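Local structure of coelenterazine-binding protein ca-bound apo form (2HQ8) at the calcium ion site. The protein binds the luciferin coelenterazine and, once loaded with calcium, makes it available for reaction with luciferase and oxygen. Sequence-based numbering; all coordinates share one arbitrary frame.

The calcium ion site. Residues 24-32, 35. With CA (calcium ion), chain B.
The first EF-hand of the protein holds this calcium ion in a canonical twelve-residue loop, running from Asp24, just past helix 6-23, through the short strand 30-31 to Asp35 in helix 33-46. It illustrates the EF-hand rule well: positions 1, 3, 5, 7 and 12, here Asp24, Thr26, Asp28, Phe30 and Asp35, bind the ion directly, position 9, Ser32, acts through a water, and the ion is seven-coordinate. Asp24, its CG anti to the backbone N (chi1 179°), presents one carboxylate oxygen, OD1, at 2.4 Å from the calcium; its other oxygen, OD2, turns back into the loop and takes the amide N of Gly29 at 2.8 Å, from above the carboxylate plane. Thr26 and Asp28 both tuck their ligating branch in between the main-chain N and C (chi1 70° and 68°), so that the hydroxyl OG1 of Thr26 and the carboxylate OD1 of Asp28 reach inward; the latter also accepts the amide N of Phe30 from above its plane. Phe30 contributes its main-chain carbonyl, O lying 2.3 Å from the ion, while its ring points away. Ser32 OG lies 2.7 Å from the calcium-bound water O, which also meets Asp28 OD2. Position 12, usually a bidentate glutamate, is the shorter Asp35, which still binds through both carboxylate oxygens, OD1 and OD2 each 2.5 Å from the calcium. Its rotation is fixed by two amides, Thr26 N meeting OD1 at 2.9 Å nearly along the C-O axis and Ser32 N using the anti lone pair of OD2. An alanine here would remove both ligating oxygens and both amide acceptors, and would probably weaken calcium binding and loosen the tie between loop and exiting helix.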
ATOM      1  N   ASP A  24       5.562  -4.409  -6.950  1.00 14.19           N
ATOM      2  CA  ASP A  24       6.633  -5.160  -7.651  1.00 15.24           C
ATOM      3  C   ASP A  24       8.028  -4.570  -7.387  1.00 15.38           C
ATOM      4  O   ASP A  24       8.657  -3.982  -8.289  1.00 16.90           O
ATOM      5  CB  ASP A  24       6.383  -5.242  -9.156  1.00 15.47           C
ATOM      6  CG  ASP A  24       7.496  -6.005  -9.894  1.00 13.47           C
ATOM      7  OD1 ASP A  24       8.244  -6.765  -9.253  1.00 16.14           O
ATOM      8  OD2 ASP A  24       7.601  -5.830 -11.112  1.00 19.12           O
ATOM      9  N   VAL A  25       8.522  -4.782  -6.172  1.00 15.44           N
ATOM     10  CA  VAL A  25       9.857  -4.319  -5.794  1.00 16.11           C
ATOM     11  C   VAL A  25      10.955  -5.158  -6.407  1.00 17.51           C
ATOM     12  O   VAL A  25      12.081  -4.664  -6.575  1.00 17.74           O
ATOM     13  CB  VAL A  25      10.045  -4.196  -4.275  1.00 16.82           C
ATOM     14  CG1 VAL A  25       9.243  -2.965  -3.771  1.00 15.44           C
ATOM     15  CG2 VAL A  25       9.634  -5.507  -3.532  1.00 15.49           C
ATOM     16  N   THR A  26      10.654  -6.421  -6.747  1.00 17.86           N
ATOM     17  CA  THR A  26      11.688  -7.241  -7.405  1.00 18.60           C
ATOM     18  C   THR A  26      11.966  -6.842  -8.848  1.00 18.72           C
ATOM     19  O   THR A  26      13.000  -7.244  -9.397  1.00 20.21           O
ATOM     20  CB  THR A  26      11.459  -8.762  -7.321  1.00 18.65           C
ATOM     21  OG1 THR A  26      10.347  -9.133  -8.144  1.00 17.74           O
ATOM     22  CG2 THR A  26      11.296  -9.222  -5.888  1.00 19.10           C
ATOM     23  N   GLY A  27      11.045  -6.094  -9.463  1.00 18.97           N
ATOM     24  CA  GLY A  27      11.206  -5.525 -10.813  1.00 20.19           C
ATOM     25  C   GLY A  27      11.147  -6.507 -11.987  1.00 20.72           C
ATOM     26  O   GLY A  27      11.617  -6.183 -13.099  1.00 21.97           O
ATOM     27  N   ASP A  28      10.555  -7.686 -11.753  1.00 19.83           N
ATOM     28  CA  ASP A  28      10.345  -8.728 -12.781  1.00 18.61           C
ATOM     29  C   ASP A  28       9.025  -8.601 -13.556  1.00 18.23           C
ATOM     30  O   ASP A  28       8.762  -9.389 -14.492  1.00 19.23           O
ATOM     31  CB  ASP A  28      10.491 -10.129 -12.133  1.00 18.57           C
ATOM     32  CG  ASP A  28       9.357 -10.451 -11.147  1.00 18.30           C
ATOM     33  OD1 ASP A  28       8.679  -9.498 -10.663  1.00 14.90           O
ATOM     34  OD2 ASP A  28       9.127 -11.651 -10.866  1.00 17.67           O
ATOM     35  N   GLY A  29       8.195  -7.614 -13.194  1.00 16.68           N
ATOM     36  CA  GLY A  29       6.920  -7.357 -13.873  1.00 16.86           C
ATOM     37  C   GLY A  29       5.783  -8.261 -13.377  1.00 15.39           C
ATOM     38  O   GLY A  29       4.711  -8.340 -13.988  1.00 15.50           O
ATOM     39  N   PHE A  30       6.038  -8.907 -12.248  1.00 15.76           N
ATOM     40  CA  PHE A  30       5.074  -9.747 -11.542  1.00 15.96           C
ATOM     41  C   PHE A  30       4.991  -9.380 -10.055  1.00 15.93           C
ATOM     42  O   PHE A  30       5.923  -8.812  -9.475  1.00 16.20           O
ATOM     43  CB  PHE A  30       5.516 -11.203 -11.615  1.00 15.04           C
ATOM     44  CG  PHE A  30       5.430 -11.781 -12.991  1.00 16.04           C
ATOM     45  CD1 PHE A  30       4.234 -12.338 -13.450  1.00 13.54           C
ATOM     46  CD2 PHE A  30       6.523 -11.722 -13.847  1.00 18.80           C
ATOM     47  CE1 PHE A  30       4.125 -12.864 -14.753  1.00 17.09           C
ATOM     48  CE2 PHE A  30       6.434 -12.228 -15.150  1.00 17.52           C
ATOM     49  CZ  PHE A  30       5.224 -12.802 -15.605  1.00 15.79           C
ATOM     50  N   ILE A  31       3.870  -9.774  -9.462  1.00 16.23           N
ATOM     51  CA  ILE A  31       3.638  -9.703  -8.027  1.00 16.81           C
ATOM     52  C   ILE A  31       3.701 -11.142  -7.488  1.00 15.51           C
ATOM     53  O   ILE A  31       2.991 -12.012  -7.989  1.00 16.04           O
ATOM     54  CB  ILE A  31       2.232  -9.135  -7.715  1.00 16.74           C
ATOM     55  CG1 ILE A  31       2.062  -7.705  -8.249  1.00 20.92           C
ATOM     56  CG2 ILE A  31       1.938  -9.223  -6.179  1.00 18.55           C
ATOM     57  CD1 ILE A  31       3.205  -6.782  -7.911  1.00 24.79           C
ATOM     58  N   SER A  32       4.534 -11.347  -6.469  1.00 15.33           N
ATOM     59  CA  SER A  32       4.759 -12.627  -5.817  1.00 16.12           C
ATOM     60  C   SER A  32       5.116 -12.415  -4.338  1.00 15.61           C
ATOM     61  O   SER A  32       5.367 -11.255  -3.866  1.00 12.06           O
ATOM     62  CB  SER A  32       5.854 -13.410  -6.565  1.00 14.04           C
ATOM     63  OG  SER A  32       7.159 -12.862  -6.364  1.00 16.35           O
ATOM     64  N   ASP A  35       8.148 -10.255  -3.487  1.00 14.79           N
ATOM     65  CA  ASP A  35       7.894  -8.795  -3.352  1.00 14.16           C
ATOM     66  C   ASP A  35       7.554  -8.386  -1.906  1.00 14.85           C
ATOM     67  O   ASP A  35       8.148  -7.455  -1.356  1.00 15.35           O
ATOM     68  CB  ASP A  35       6.783  -8.320  -4.307  1.00 13.23           C
ATOM     69  CG  ASP A  35       7.157  -8.510  -5.760  1.00 12.95           C
ATOM     70  OD1 ASP A  35       8.223  -7.982  -6.153  1.00 13.50           O
ATOM     71  OD2 ASP A  35       6.403  -9.178  -6.514  1.00 14.10           O
TER
HETATM   72 CA    CA B 202       7.954  -8.950  -8.413  1.00 15.03          CA
HETATM   73  O   HOH W   1       7.847 -11.333  -8.419  1.00 16.44           O